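Local coordinates for possible protein of nuclear scaffold (Encephalitozoon cuniculi, PDB 3KAE) that probably serves as the Cdc27 subunit of the anaphase-promoting complex, its N-terminal tetratricopeptide-repeat domain, the part described here, forming a homodimer, at residues P33-I41 and D96-F107. Residues are numbered along the deposited sequence; the frame is centred on the assembly and turned at random.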
ATOM      1  N   PRO C  33      10.581 -12.707 -16.997  1.00 82.28           N
ATOM      2  CA  PRO C  33       9.663 -11.661 -17.473  1.00 59.34           C
ATOM      3  C   PRO C  33       8.226 -11.874 -17.001  1.00 84.99           C
ATOM      4  O   PRO C  33       7.428 -10.935 -17.030  1.00 95.86           O
ATOM      5  CB  PRO C  33       9.722 -11.795 -18.994  1.00 62.86           C
ATOM      6  CG  PRO C  33      10.993 -12.544 -19.274  1.00 71.10           C
ATOM      7  CD  PRO C  33      11.181 -13.459 -18.111  1.00 79.41           C
ATOM      8  N   GLU C  34       7.902 -13.097 -16.589  1.00 94.82           N
ATOM      9  CA  GLU C  34       6.555 -13.428 -16.118  1.00 97.26           C
ATOM     10  C   GLU C  34       6.266 -12.685 -14.814  1.00 91.66           C
ATOM     11  O   GLU C  34       5.378 -13.058 -14.058  1.00 69.59           O
ATOM     12  CB  GLU C  34       6.418 -14.939 -15.891  1.00 90.38           C
ATOM     13  CG  GLU C  34       6.986 -15.825 -17.013  1.00111.26           C
ATOM     14  CD  GLU C  34       8.497 -16.097 -16.899  1.00 94.38           C
ATOM     15  OE1 GLU C  34       9.050 -16.109 -15.774  1.00 73.95           O
ATOM     16  OE2 GLU C  34       9.132 -16.322 -17.951  1.00111.62           O
ATOM     17  N   TYR C  35       7.028 -11.629 -14.561  1.00 87.48           N
ATOM     18  CA  TYR C  35       7.007 -10.961 -13.276  1.00 77.63           C
ATOM     19  C   TYR C  35       6.964  -9.455 -13.417  1.00 60.49           C
ATOM     20  O   TYR C  35       7.209  -8.746 -12.440  1.00 53.25           O
ATOM     21  CB  TYR C  35       8.253 -11.347 -12.462  1.00 90.58           C
ATOM     22  CG  TYR C  35       8.208 -12.746 -11.885  1.00104.27           C
ATOM     23  CD1 TYR C  35       7.315 -13.066 -10.859  1.00100.85           C
ATOM     24  CD2 TYR C  35       9.060 -13.750 -12.358  1.00 84.50           C
ATOM     25  CE1 TYR C  35       7.261 -14.341 -10.324  1.00 96.00           C
ATOM     26  CE2 TYR C  35       9.017 -15.037 -11.831  1.00 64.45           C
ATOM     27  CZ  TYR C  35       8.112 -15.326 -10.810  1.00 99.33           C
ATOM     28  OH  TYR C  35       8.044 -16.593 -10.266  1.00 90.32           O
ATOM     29  N   ARG C  36       6.689  -8.955 -14.622  1.00 69.23           N
ATOM     30  CA  ARG C  36       6.634  -7.506 -14.803  1.00 73.11           C
ATOM     31  C   ARG C  36       5.412  -6.946 -14.055  1.00 71.55           C
ATOM     32  O   ARG C  36       5.345  -5.760 -13.721  1.00 51.66           O
ATOM     33  CB  ARG C  36       6.554  -7.124 -16.278  1.00 60.38           C
ATOM     34  CG  ARG C  36       6.783  -5.629 -16.511  1.00 59.80           C
ATOM     35  CD  ARG C  36       6.539  -5.228 -17.961  1.00 83.18           C
ATOM     36  NE  ARG C  36       7.539  -5.785 -18.879  1.00 73.57           N
ATOM     37  CZ  ARG C  36       8.796  -5.356 -18.963  1.00 87.18           C
ATOM     38  NH1 ARG C  36       9.221  -4.368 -18.181  1.00 77.54           N
ATOM     39  NH2 ARG C  36       9.634  -5.920 -19.827  1.00 99.23           N
ATOM     40  N   MET C  37       4.446  -7.819 -13.817  1.00 55.42           N
ATOM     41  CA  MET C  37       3.276  -7.475 -13.048  1.00 75.14           C
ATOM     42  C   MET C  37       3.750  -7.047 -11.667  1.00 69.33           C
ATOM     43  O   MET C  37       3.353  -5.995 -11.172  1.00 52.94           O
ATOM     44  CB  MET C  37       2.351  -8.691 -12.959  1.00 69.89           C
ATOM     45  CG  MET C  37       0.915  -8.418 -12.494  1.00 72.20           C
ATOM     46  SD  MET C  37       0.033  -7.109 -13.382  1.00 65.72           S
ATOM     47  CE  MET C  37       0.015  -5.823 -12.117  1.00 46.52           C
ATOM     48  N   LEU C  38       4.632  -7.855 -11.077  1.00 61.59           N
ATOM     49  CA  LEU C  38       5.143  -7.640  -9.714  1.00 54.86           C
ATOM     50  C   LEU C  38       5.782  -6.265  -9.548  1.00 48.91           C
ATOM     51  O   LEU C  38       5.575  -5.566  -8.546  1.00 59.67           O
ATOM     52  CB  LEU C  38       6.163  -8.727  -9.359  1.00 56.97           C
ATOM     53  CG  LEU C  38       6.880  -8.638  -8.006  1.00 52.35           C
ATOM     54  CD1 LEU C  38       5.890  -8.457  -6.857  1.00 43.92           C
ATOM     55  CD2 LEU C  38       7.718  -9.879  -7.766  1.00 48.04           C
ATOM     56  N   MET C  39       6.573  -5.901 -10.542  1.00 58.49           N
ATOM     57  CA  MET C  39       7.191  -4.595 -10.612  1.00 58.22           C
ATOM     58  C   MET C  39       6.108  -3.519 -10.583  1.00 46.64           C
ATOM     59  O   MET C  39       6.202  -2.542  -9.846  1.00 50.31           O
ATOM     60  CB  MET C  39       7.987  -4.513 -11.919  1.00 61.22           C
ATOM     61  CG  MET C  39       8.566  -3.159 -12.234  1.00 62.65           C
ATOM     62  SD  MET C  39       9.871  -2.674 -11.110  1.00 71.93           S
ATOM     63  CE  MET C  39      10.779  -1.566 -12.182  1.00 55.18           C
ATOM     64  N   SER C  40       5.089  -3.704 -11.414  1.00 50.75           N
ATOM     65  CA  SER C  40       3.984  -2.768 -11.500  1.00 50.81           C
ATOM     66  C   SER C  40       3.276  -2.583 -10.145  1.00 47.97           C
ATOM     67  O   SER C  40       2.974  -1.468  -9.725  1.00 42.79           O
ATOM     68  CB  SER C  40       2.979  -3.270 -12.533  1.00 57.07           C
ATOM     69  OG  SER C  40       3.469  -3.108 -13.839  1.00 65.75           O
ATOM     70  N   ILE C  41       3.014  -3.696  -9.478  1.00 42.12           N
ATOM     71  CA  ILE C  41       2.374  -3.692  -8.164  1.00 36.17           C
ATOM     72  C   ILE C  41       3.181  -2.927  -7.133  1.00 47.90           C
ATOM     73  O   ILE C  41       2.680  -1.979  -6.529  1.00 49.62           O
ATOM     74  CB  ILE C  41       2.112  -5.124  -7.685  1.00 38.57           C
ATOM     75  CG1 ILE C  41       1.133  -5.805  -8.642  1.00 44.79           C
ATOM     76  CG2 ILE C  41       1.549  -5.126  -6.276  1.00 47.12           C
ATOM     77  CD1 ILE C  41       0.702  -7.169  -8.212  1.00 52.13           C
ATOM     78  N   ASP C  96      -3.201 -14.562 -16.481  1.00 91.74           N
ATOM     79  CA  ASP C  96      -1.873 -14.272 -15.951  1.00 87.30           C
ATOM     80  C   ASP C  96      -0.984 -15.509 -16.048  1.00 88.12           C
ATOM     81  O   ASP C  96      -1.473 -16.637 -16.081  1.00 86.26           O
ATOM     82  CB  ASP C  96      -1.947 -13.783 -14.502  1.00 72.51           C
ATOM     83  CG  ASP C  96      -2.357 -12.318 -14.394  1.00 79.59           C
ATOM     84  OD1 ASP C  96      -1.524 -11.493 -13.967  1.00 74.15           O
ATOM     85  OD2 ASP C  96      -3.511 -11.984 -14.736  1.00 81.73           O
ATOM     86  N   PRO C  97       0.333 -15.299 -16.105  1.00 99.25           N
ATOM     87  CA  PRO C  97       1.291 -16.407 -16.180  1.00105.31           C
ATOM     88  C   PRO C  97       1.292 -17.260 -14.914  1.00103.68           C
ATOM     89  O   PRO C  97       1.049 -16.746 -13.821  1.00 97.33           O
ATOM     90  CB  PRO C  97       2.642 -15.691 -16.304  1.00114.68           C
ATOM     91  CG  PRO C  97       2.317 -14.306 -16.755  1.00120.11           C
ATOM     92  CD  PRO C  97       0.992 -13.984 -16.159  1.00107.15           C
ATOM     93  N   ASP C  98       1.557 -18.553 -15.063  1.00104.69           N
ATOM     94  CA  ASP C  98       1.863 -19.394 -13.915  1.00105.47           C
ATOM     95  C   ASP C  98       3.129 -18.831 -13.273  1.00 93.60           C
ATOM     96  O   ASP C  98       4.174 -18.763 -13.919  1.00 99.49           O
ATOM     97  CB  ASP C  98       2.115 -20.842 -14.353  1.00114.55           C
ATOM     98  CG  ASP C  98       0.909 -21.475 -15.026  1.00111.18           C
ATOM     99  OD1 ASP C  98      -0.218 -21.253 -14.546  1.00 69.87           O
ATOM    100  OD2 ASP C  98       1.098 -22.204 -16.027  1.00126.20           O
ATOM    101  N   VAL C  99       3.038 -18.411 -12.015  1.00 85.84           N
ATOM    102  CA  VAL C  99       4.192 -17.818 -11.343  1.00 78.87           C
ATOM    103  C   VAL C  99       4.411 -18.421  -9.964  1.00 76.83           C
ATOM    104  O   VAL C  99       3.600 -19.219  -9.492  1.00 93.30           O
ATOM    105  CB  VAL C  99       4.039 -16.293 -11.185  1.00 80.46           C
ATOM    106  CG1 VAL C  99       3.604 -15.660 -12.497  1.00 88.60           C
ATOM    107  CG2 VAL C  99       3.051 -15.966 -10.068  1.00 59.56           C
ATOM    108  N   ASP C 100       5.514 -18.043  -9.325  1.00 53.13           N
ATOM    109  CA  ASP C 100       5.735 -18.398  -7.927  1.00 66.55           C
ATOM    110  C   ASP C 100       4.445 -18.180  -7.135  1.00 82.00           C
ATOM    111  O   ASP C 100       3.745 -17.181  -7.337  1.00 67.63           O
ATOM    112  CB  ASP C 100       6.871 -17.561  -7.329  1.00 59.85           C
ATOM    113  CG  ASP C 100       7.244 -17.999  -5.913  1.00 82.09           C
ATOM    114  OD1 ASP C 100       7.206 -17.152  -4.999  1.00 88.27           O
ATOM    115  OD2 ASP C 100       7.571 -19.189  -5.708  1.00 87.28           O
ATOM    116  N   ALA C 101       4.144 -19.116  -6.237  1.00 87.33           N
ATOM    117  CA  ALA C 101       2.908 -19.085  -5.463  1.00 83.74           C
ATOM    118  C   ALA C 101       2.747 -17.812  -4.630  1.00 82.68           C
ATOM    119  O   ALA C 101       1.631 -17.339  -4.430  1.00 82.30           O
ATOM    120  CB  ALA C 101       2.805 -20.319  -4.580  1.00 67.76           C
ATOM    121  N   ARG C 102       3.859 -17.266  -4.147  1.00 85.01           N
ATOM    122  CA  ARG C 102       3.805 -16.064  -3.319  1.00 85.71           C
ATOM    123  C   ARG C 102       3.390 -14.851  -4.143  1.00 83.45           C
ATOM    124  O   ARG C 102       2.792 -13.899  -3.631  1.00 73.01           O
ATOM    125  CB  ARG C 102       5.149 -15.824  -2.640  1.00 80.86           C
ATOM    126  CG  ARG C 102       5.440 -16.827  -1.535  1.00 93.13           C
ATOM    127  CD  ARG C 102       6.906 -16.837  -1.163  1.00 94.50           C
ATOM    128  NE  ARG C 102       7.735 -17.333  -2.261  1.00102.90           N
ATOM    129  CZ  ARG C 102       9.056 -17.475  -2.193  1.00 96.24           C
ATOM    130  NH1 ARG C 102       9.697 -17.156  -1.078  1.00 92.04           N
ATOM    131  NH2 ARG C 102       9.736 -17.931  -3.237  1.00 85.09           N
ATOM    132  N   ILE C 103       3.708 -14.905  -5.430  1.00 74.77           N
ATOM    133  CA  ILE C 103       3.352 -13.843  -6.355  1.00 74.61           C
ATOM    134  C   ILE C 103       1.903 -14.005  -6.812  1.00 75.73           C
ATOM    135  O   ILE C 103       1.164 -13.029  -6.931  1.00 68.84           O
ATOM    136  CB  ILE C 103       4.314 -13.850  -7.569  1.00 76.97           C
ATOM    137  CG1 ILE C 103       5.740 -13.606  -7.088  1.00 84.21           C
ATOM    138  CG2 ILE C 103       3.925 -12.796  -8.585  1.00 68.24           C
ATOM    139  CD1 ILE C 103       5.837 -12.490  -6.059  1.00 91.28           C
ATOM    140  N   GLN C 104       1.507 -15.252  -7.050  1.00 78.25           N
ATOM    141  CA  GLN C 104       0.194 -15.566  -7.589  1.00 74.12           C
ATOM    142  C   GLN C 104      -0.885 -14.968  -6.690  1.00 79.88           C
ATOM    143  O   GLN C 104      -1.882 -14.422  -7.164  1.00 72.86           O
ATOM    144  CB  GLN C 104       0.020 -17.084  -7.715  1.00 58.99           C
ATOM    145  CG  GLN C 104      -0.930 -17.527  -8.825  1.00 77.53           C
ATOM    146  CD  GLN C 104      -0.222 -17.909 -10.129  1.00 88.85           C
ATOM    147  OE1 GLN C 104       0.858 -18.506 -10.117  1.00101.75           O
ATOM    148  NE2 GLN C 104      -0.848 -17.586 -11.260  1.00 75.72           N
ATOM    149  N   GLU C 105      -0.657 -15.053  -5.384  1.00 81.38           N
ATOM    150  CA  GLU C 105      -1.595 -14.544  -4.395  1.00 77.58           C
ATOM    151  C   GLU C 105      -1.912 -13.068  -4.594  1.00 72.83           C
ATOM    152  O   GLU C 105      -2.949 -12.595  -4.145  1.00 81.32           O
ATOM    153  CB  GLU C 105      -1.043 -14.759  -2.983  1.00 88.02           C
ATOM    154  CG  GLU C 105      -1.143 -16.184  -2.473  1.00102.19           C
ATOM    155  CD  GLU C 105      -0.598 -16.325  -1.063  1.00124.86           C
ATOM    156  OE1 GLU C 105       0.223 -15.470  -0.653  1.00123.58           O
ATOM    157  OE2 GLU C 105      -0.989 -17.290  -0.368  1.00133.80           O
ATOM    158  N   MET C 106      -1.014 -12.336  -5.243  1.00 69.97           N
ATOM    159  CA  MET C 106      -1.209 -10.899  -5.423  1.00 56.81           C
ATOM    160  C   MET C 106      -2.004 -10.636  -6.685  1.00 55.26           C
ATOM    161  O   MET C 106      -2.199  -9.488  -7.072  1.00 55.55           O
ATOM    162  CB  MET C 106       0.132 -10.172  -5.520  1.00 66.38           C
ATOM    163  CG  MET C 106       1.186 -10.653  -4.546  1.00 68.52           C
ATOM    164  SD  MET C 106       2.562  -9.497  -4.469  1.00 76.46           S
ATOM    165  CE  MET C 106       1.741  -8.106  -3.677  1.00 77.90           C
ATOM    166  N   PHE C 107      -2.433 -11.706  -7.345  1.00 62.37           N
ATOM    167  CA  PHE C 107      -3.099 -11.565  -8.635  1.00 75.81           C
ATOM    168  C   PHE C 107      -4.611 -11.542  -8.517  1.00 69.54           C
ATOM    169  O   PHE C 107      -5.180 -12.008  -7.539  1.00 70.62           O
ATOM    170  CB  PHE C 107      -2.674 -12.654  -9.631  1.00 60.10           C
ATOM    171  CG  PHE C 107      -1.290 -12.483 -10.152  1.00 85.17           C
ATOM    172  CD1 PHE C 107      -0.575 -11.325  -9.892  1.00 88.36           C
ATOM    173  CD2 PHE C 107      -0.702 -13.473 -10.923  1.00 87.26           C
ATOM    174  CE1 PHE C 107       0.708 -11.166 -10.371  1.00 84.78           C
ATOM    175  CE2 PHE C 107       0.574 -13.317 -11.410  1.00 87.74           C
ATOM    176  CZ  PHE C 107       1.281 -12.161 -11.134  1.00 86.87           C
TER
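At the edge of the Tyr-35 ring, near its plane, lies Ile-103 CG1, 3.7 Å from Tyr-35 CE1; the two side chains cross at about a right angle. Val-99 CB approaches the same CE1 obliquely, at 3.9 Å. The phenol OH of Tyr-35 accepts a hydrogen bond from Asp-100 N at 3.1 Å, nearly straight (N-H...O 160°). With CG beside its own backbone N (chi1 -75°), the tyrosine carries this oxygen across to the start of helix 101-104. There the Asp-100 carboxylate turns the other way, making a weak capping bond with Arg-102 N and a salt bridge from OD1 to Arg-102 NE.

Phe-107 has Ile-103 O over one face, offset toward the rim, and Asp-96 OD1 over the centre of the other, 3.7 Å above the plane. Met-37 reaches this ring obliquely, CG lying 3.5 Å from Phe-107 CE1; its CG is anti to the backbone N (chi1 -165°), and the bend at chi2 turns the thioether away. Leu-38 CD2 meets Ile-103 CD1 at 3.6 Å, and one turn further on Ile-41 CG2 rests against Met-106 CE. At the more open margin, Glu-34 CB touches Pro-97 CB. The Gln-104 amide holds the loop bearing Pro-97 and Val-99 against Glu-34 and Tyr-35: OE1 accepts from Val-99 N at 2.9 Å, and NE2 donates to Pro-97 O at 3.3 Å.

Residues 96-107 thus lay a short helical turn and its flanking loops against the start of helix 36-45, in this all-helical tetratricopeptide-repeat domain. Helix 5-14 adds Ile-6 beside Tyr-35 and Asp-100, and Arg-14 of the second subunit hydrogen-bonds Phe-107 O. Helix 49-57 supplies Leu-56 to Met-37, while Thr-63 of helix 62-74 touches both Met-37 and Phe-107.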